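Local coordinates for putative methyltransferase protein (Bacteroides fragilis, PDB 5BP9) that binds S-adenosyl-L-homocysteine and probably works as an S-adenosylmethionine-dependent methyltransferase, its substrate unidentified, at residues 157-171 and 187-201. Sequence-based numbering, arbitrary orientation. Where two conformers were deposited one is given.
Sequences FAATFDTILMLMNGS and MKQLLRPDGCILMDS. With SAH (S-adenosyl-L-homocysteine), chain D.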
# COMPACT_ATOMS: atom_id res chain seq x y z
N PHE A 157 13.26 6.77 -9.92
CA PHE A 157 12.42 5.62 -10.29
C PHE A 157 11.59 6.02 -11.50
O PHE A 157 10.68 6.87 -11.40
CB PHE A 157 11.51 5.20 -9.11
CG PHE A 157 10.51 4.12 -9.45
CD1 PHE A 157 10.90 2.95 -10.10
CD2 PHE A 157 9.18 4.25 -9.08
CE1 PHE A 157 9.99 1.95 -10.41
CE2 PHE A 157 8.26 3.26 -9.39
CZ PHE A 157 8.67 2.11 -10.05
N ALA A 158 11.89 5.40 -12.63
CA ALA A 158 11.29 5.78 -13.91
C ALA A 158 11.03 4.51 -14.67
O ALA A 158 11.96 3.74 -14.93
CB ALA A 158 12.23 6.69 -14.70
N ALA A 159 9.77 4.30 -14.97
CA ALA A 159 9.23 3.14 -15.68
C ALA A 159 7.77 3.47 -15.93
O ALA A 159 7.24 4.36 -15.28
CB ALA A 159 9.39 1.87 -14.88
N THR A 160 7.14 2.79 -16.88
CA THR A 160 5.72 3.08 -17.14
C THR A 160 4.88 1.81 -17.11
O THR A 160 5.37 0.70 -17.34
CB THR A 160 5.48 3.86 -18.45
OG1 THR A 160 5.78 3.02 -19.58
CG2 THR A 160 6.30 5.10 -18.47
N PHE A 161 3.61 2.01 -16.75
CA PHE A 161 2.71 0.93 -16.41
C PHE A 161 1.32 1.17 -16.95
O PHE A 161 0.84 2.29 -16.99
CB PHE A 161 2.66 0.78 -14.89
CG PHE A 161 4.01 0.48 -14.29
CD1 PHE A 161 4.50 -0.81 -14.30
CD2 PHE A 161 4.83 1.49 -13.81
CE1 PHE A 161 5.75 -1.11 -13.84
CE2 PHE A 161 6.10 1.20 -13.31
CZ PHE A 161 6.55 -0.11 -13.33
N ASP A 162 0.67 0.07 -17.31
CA ASP A 162 -0.76 0.07 -17.64
C ASP A 162 -1.65 0.04 -16.40
O ASP A 162 -2.74 0.62 -16.42
CB ASP A 162 -1.10 -1.09 -18.55
CG ASP A 162 -0.30 -1.04 -19.85
OD1 ASP A 162 -0.56 -0.11 -20.66
OD2 ASP A 162 0.58 -1.92 -20.04
N THR A 163 -1.20 -0.64 -15.36
CA THR A 163 -1.96 -0.72 -14.09
C THR A 163 -0.98 -0.51 -12.93
O THR A 163 0.08 -1.14 -12.90
CB THR A 163 -2.67 -2.07 -13.90
OG1 THR A 163 -3.41 -2.41 -15.07
CG2 THR A 163 -3.66 -2.01 -12.75
N ILE A 164 -1.35 0.38 -12.03
CA ILE A 164 -0.61 0.60 -10.78
C ILE A 164 -1.51 0.16 -9.62
O ILE A 164 -2.61 0.67 -9.46
CB ILE A 164 -0.17 2.06 -10.63
CG1 ILE A 164 0.77 2.43 -11.82
CG2 ILE A 164 0.52 2.26 -9.27
CD1 ILE A 164 1.26 3.87 -11.82
N LEU A 165 -1.03 -0.83 -8.85
CA LEU A 165 -1.80 -1.41 -7.74
C LEU A 165 -1.32 -0.86 -6.42
O LEU A 165 -0.14 -0.99 -6.09
CB LEU A 165 -1.67 -2.93 -7.71
CG LEU A 165 -2.20 -3.72 -8.89
CD1 LEU A 165 -1.91 -5.20 -8.69
CD2 LEU A 165 -3.70 -3.48 -9.02
N MSE A 166 -2.24 -0.25 -5.67
CA MSE A 166 -1.97 0.21 -4.31
C MSE A 166 -3.01 -0.38 -3.42
O MSE A 166 -4.12 0.16 -3.26
CB MSE A 166 -1.98 1.71 -4.36
CG MSE A 166 -0.80 2.16 -5.21
SE MSE A 166 -0.75 4.10 -5.36
CE MSE A 166 0.16 4.41 -3.63
N LEU A 167 -2.66 -1.54 -2.86
CA LEU A 167 -3.61 -2.38 -2.12
C LEU A 167 -3.23 -2.56 -0.65
O LEU A 167 -2.07 -2.40 -0.30
CB LEU A 167 -3.74 -3.73 -2.81
CG LEU A 167 -4.22 -3.68 -4.26
CD1 LEU A 167 -4.22 -5.10 -4.84
CD2 LEU A 167 -5.59 -3.03 -4.41
N MSE A 168 -4.23 -2.93 0.15
CA MSE A 168 -4.12 -3.07 1.60
C MSE A 168 -3.97 -1.69 2.20
O MSE A 168 -2.92 -1.32 2.77
CB MSE A 168 -3.03 -4.05 1.99
CG MSE A 168 -3.38 -4.71 3.32
SE MSE A 168 -3.55 -3.32 4.72
CE MSE A 168 -4.20 -4.54 6.13
N ASN A 169 -5.06 -0.93 2.13
CA ASN A 169 -5.03 0.49 2.38
C ASN A 169 -3.94 1.15 1.56
O ASN A 169 -2.95 1.69 2.08
CB ASN A 169 -4.87 0.86 3.86
CG ASN A 169 -5.21 2.30 4.10
OD1 ASN A 169 -6.28 2.74 3.71
ND2 ASN A 169 -4.28 3.07 4.68
N GLY A 170 -4.14 1.09 0.24
CA GLY A 170 -3.21 1.61 -0.72
C GLY A 170 -2.92 3.08 -0.61
O GLY A 170 -1.85 3.52 -0.99
N SER A 171 -3.86 3.84 -0.05
CA SER A 171 -3.62 5.24 0.20
C SER A 171 -2.52 5.49 1.23
O SER A 171 -1.96 6.58 1.29
CB SER A 171 -4.90 5.90 0.67
OG SER A 171 -5.44 5.23 1.78
N MSE A 187 2.34 9.82 -10.40
CA MSE A 187 1.44 8.96 -11.19
C MSE A 187 1.42 9.34 -12.65
O MSE A 187 1.44 8.46 -13.53
CB MSE A 187 0.01 8.99 -10.64
CG MSE A 187 -0.17 8.43 -9.24
SE MSE A 187 0.29 6.52 -9.10
CE MSE A 187 2.02 6.77 -8.36
N LYS A 188 1.43 10.63 -12.94
CA LYS A 188 1.54 11.09 -14.33
C LYS A 188 2.81 10.56 -15.01
O LYS A 188 2.76 10.25 -16.21
CB LYS A 188 1.49 12.61 -14.41
CG LYS A 188 0.12 13.18 -14.13
CD LYS A 188 0.14 14.71 -14.17
N GLN A 189 3.93 10.49 -14.28
CA GLN A 189 5.19 9.99 -14.85
C GLN A 189 5.16 8.48 -15.10
O GLN A 189 5.84 7.98 -15.99
CB GLN A 189 6.37 10.28 -13.91
CG GLN A 189 6.67 11.75 -13.56
CD GLN A 189 7.53 11.88 -12.28
OE1 GLN A 189 7.30 12.75 -11.44
NE2 GLN A 189 8.52 10.99 -12.12
N LEU A 190 4.43 7.76 -14.25
CA LEU A 190 4.42 6.30 -14.27
C LEU A 190 3.34 5.64 -15.11
O LEU A 190 3.45 4.45 -15.42
CB LEU A 190 4.31 5.77 -12.82
CG LEU A 190 5.45 6.07 -11.85
CD1 LEU A 190 5.12 5.50 -10.49
CD2 LEU A 190 6.81 5.56 -12.36
N LEU A 191 2.29 6.39 -15.47
CA LEU A 191 1.17 5.80 -16.19
C LEU A 191 1.31 5.89 -17.70
O LEU A 191 1.59 6.97 -18.24
CB LEU A 191 -0.14 6.45 -15.78
CG LEU A 191 -0.69 6.04 -14.43
CD1 LEU A 191 -1.85 6.94 -14.03
CD2 LEU A 191 -1.13 4.58 -14.41
N ARG A 192 1.07 4.76 -18.35
CA ARG A 192 0.94 4.74 -19.81
C ARG A 192 -0.40 5.35 -20.21
O ARG A 192 -1.33 5.43 -19.39
CB ARG A 192 1.04 3.32 -20.33
CG ARG A 192 2.43 2.77 -20.12
CD ARG A 192 2.59 1.35 -20.55
NE ARG A 192 3.96 0.88 -20.31
CZ ARG A 192 4.38 -0.38 -20.46
NH1 ARG A 192 3.57 -1.33 -20.89
NH2 ARG A 192 5.63 -0.69 -20.17
N PRO A 193 -0.53 5.75 -21.49
CA PRO A 193 -1.85 6.18 -21.99
C PRO A 193 -2.92 5.14 -21.72
O PRO A 193 -2.68 3.93 -21.88
CB PRO A 193 -1.61 6.31 -23.48
CG PRO A 193 -0.19 6.67 -23.60
CD PRO A 193 0.51 5.89 -22.53
N ASP A 194 -4.07 5.61 -21.25
CA ASP A 194 -5.20 4.76 -20.83
C ASP A 194 -4.91 3.85 -19.64
O ASP A 194 -5.70 2.93 -19.36
CB ASP A 194 -5.76 3.95 -22.00
CG ASP A 194 -6.17 4.83 -23.16
OD1 ASP A 194 -6.73 5.94 -22.95
OD2 ASP A 194 -5.89 4.40 -24.29
N GLY A 195 -3.81 4.11 -18.94
CA GLY A 195 -3.47 3.37 -17.73
C GLY A 195 -4.38 3.73 -16.58
O GLY A 195 -5.11 4.72 -16.63
N CYS A 196 -4.34 2.93 -15.52
CA CYS A 196 -5.12 3.25 -14.33
C CYS A 196 -4.40 2.84 -13.05
O CYS A 196 -3.48 2.02 -13.07
CB CYS A 196 -6.52 2.64 -14.41
SG CYS A 196 -6.61 0.90 -14.02
N ILE A 197 -4.85 3.45 -11.97
CA ILE A 197 -4.42 3.10 -10.62
C ILE A 197 -5.63 2.45 -9.96
O ILE A 197 -6.74 3.01 -10.02
CB ILE A 197 -4.06 4.34 -9.81
CG1 ILE A 197 -2.98 5.16 -10.51
CG2 ILE A 197 -3.61 3.97 -8.41
CD1 ILE A 197 -3.11 6.65 -10.24
N LEU A 198 -5.41 1.31 -9.32
CA LEU A 198 -6.44 0.64 -8.51
C LEU A 198 -5.98 0.73 -7.06
O LEU A 198 -4.91 0.24 -6.69
CB LEU A 198 -6.61 -0.82 -8.96
CG LEU A 198 -7.05 -0.98 -10.41
CD1 LEU A 198 -7.02 -2.46 -10.80
CD2 LEU A 198 -8.42 -0.38 -10.65
N MSE A 199 -6.79 1.39 -6.24
CA MSE A 199 -6.43 1.72 -4.85
C MSE A 199 -7.58 1.44 -3.94
O MSE A 199 -8.69 1.87 -4.21
CB MSE A 199 -6.10 3.23 -4.76
CG MSE A 199 -5.76 3.72 -3.33
SE MSE A 199 -5.64 5.69 -3.25
CE MSE A 199 -3.83 5.50 -3.88
N ASP A 200 -7.32 0.76 -2.83
CA ASP A 200 -8.33 0.59 -1.80
C ASP A 200 -8.01 1.49 -0.60
O ASP A 200 -6.86 1.82 -0.32
CB ASP A 200 -8.44 -0.86 -1.37
CG ASP A 200 -7.29 -1.29 -0.50
OD1 ASP A 200 -6.13 -1.11 -0.89
OD2 ASP A 200 -7.50 -1.73 0.63
N SER A 201 -9.06 1.90 0.08
CA SER A 201 -8.92 2.58 1.37
C SER A 201 -10.20 2.41 2.19
O SER A 201 -11.05 1.58 1.87
CB SER A 201 -8.58 4.07 1.16
OG SER A 201 -8.06 4.64 2.36
N SAH D . 0.87 -4.71 -0.21
CA SAH D . 1.34 -5.61 0.92
CB SAH D . 1.96 -4.86 2.11
CG SAH D . 1.11 -3.73 2.70
SD SAH D . 1.99 -2.92 4.01
C SAH D . 0.20 -6.45 1.42
O SAH D . -0.94 -6.30 0.99
OXT SAH D . 0.35 -7.33 2.27
C5' SAH D . 2.66 -1.50 3.18
C4' SAH D . 3.98 -1.79 2.48
O4' SAH D . 4.38 -0.60 1.77
C3' SAH D . 5.16 -2.15 3.38
O3' SAH D . 5.78 -3.37 2.91
C2' SAH D . 6.08 -0.94 3.29
O2' SAH D . 7.46 -1.20 3.51
C1' SAH D . 5.80 -0.42 1.90
N9 SAH D . 6.09 1.00 1.64
C8 SAH D . 5.86 2.03 2.46
N7 SAH D . 6.16 3.19 1.95
C5 SAH D . 6.60 2.90 0.68
C6 SAH D . 7.08 3.69 -0.38
N6 SAH D . 7.16 5.03 -0.31
N1 SAH D . 7.46 3.07 -1.53
C2 SAH D . 7.38 1.72 -1.59
N3 SAH D . 6.94 0.88 -0.64
C4 SAH D . 6.57 1.52 0.49
O HOH W 1 9.54 8.80 -13.14
O HOH W 2 8.54 7.29 -15.17
O HOH W 3 -2.69 1.47 -20.49
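Asp200 OD1 is gripped by the backbone of the loop that follows strand 161-166: Gly170 N bonds to it from above the carboxylate plane at 3.2 Å, and Met168 N lies 2.8 Å from it. The other oxygen, Asp200 OD2, is met on its syn side by Asn169 N at 3.0 Å, 24° out of the carboxylate plane. With chi1 at 75°, CG of Asp200 sits between its own backbone N and carbonyl carbon, which swings the carboxylate under this turn. Next to it, Ser201 OG donates to Asn169 OD1 (2.9 Å), tying the turn to the end of strand 195-202. The turn carries Leu167 and Met168 of the S-adenosyl-L-homocysteine pocket, and Met168 borders the ligand.

Between the strands, parallel pairing runs from Cys196 N to Asp162 O through to Asp200 N and Met166 O. On one face, Ile164 pushes CD1 between Leu190 CB and Leu191 CD2 (3.6 Å to the latter), with the selenium of Met187 alongside. At the far end the extended Arg192 crosses Thr160 at about a right angle; its NE gives OG1 a nearly straight bond (172°) in the guanidinium plane. NH1 of Arg192 makes a salt bridge to Asp162 OD2 whose hydrogen bond is weak; OD2 also accepts from Thr104 N.

In the Rossmann-like sheet, strand 161-166 is central, flanked by 104-108 and 195-202; helix 92-100 packs on Leu165 and Leu167, while Phe260 of strand 260-267 covers Met187, Leu191 and Ile197.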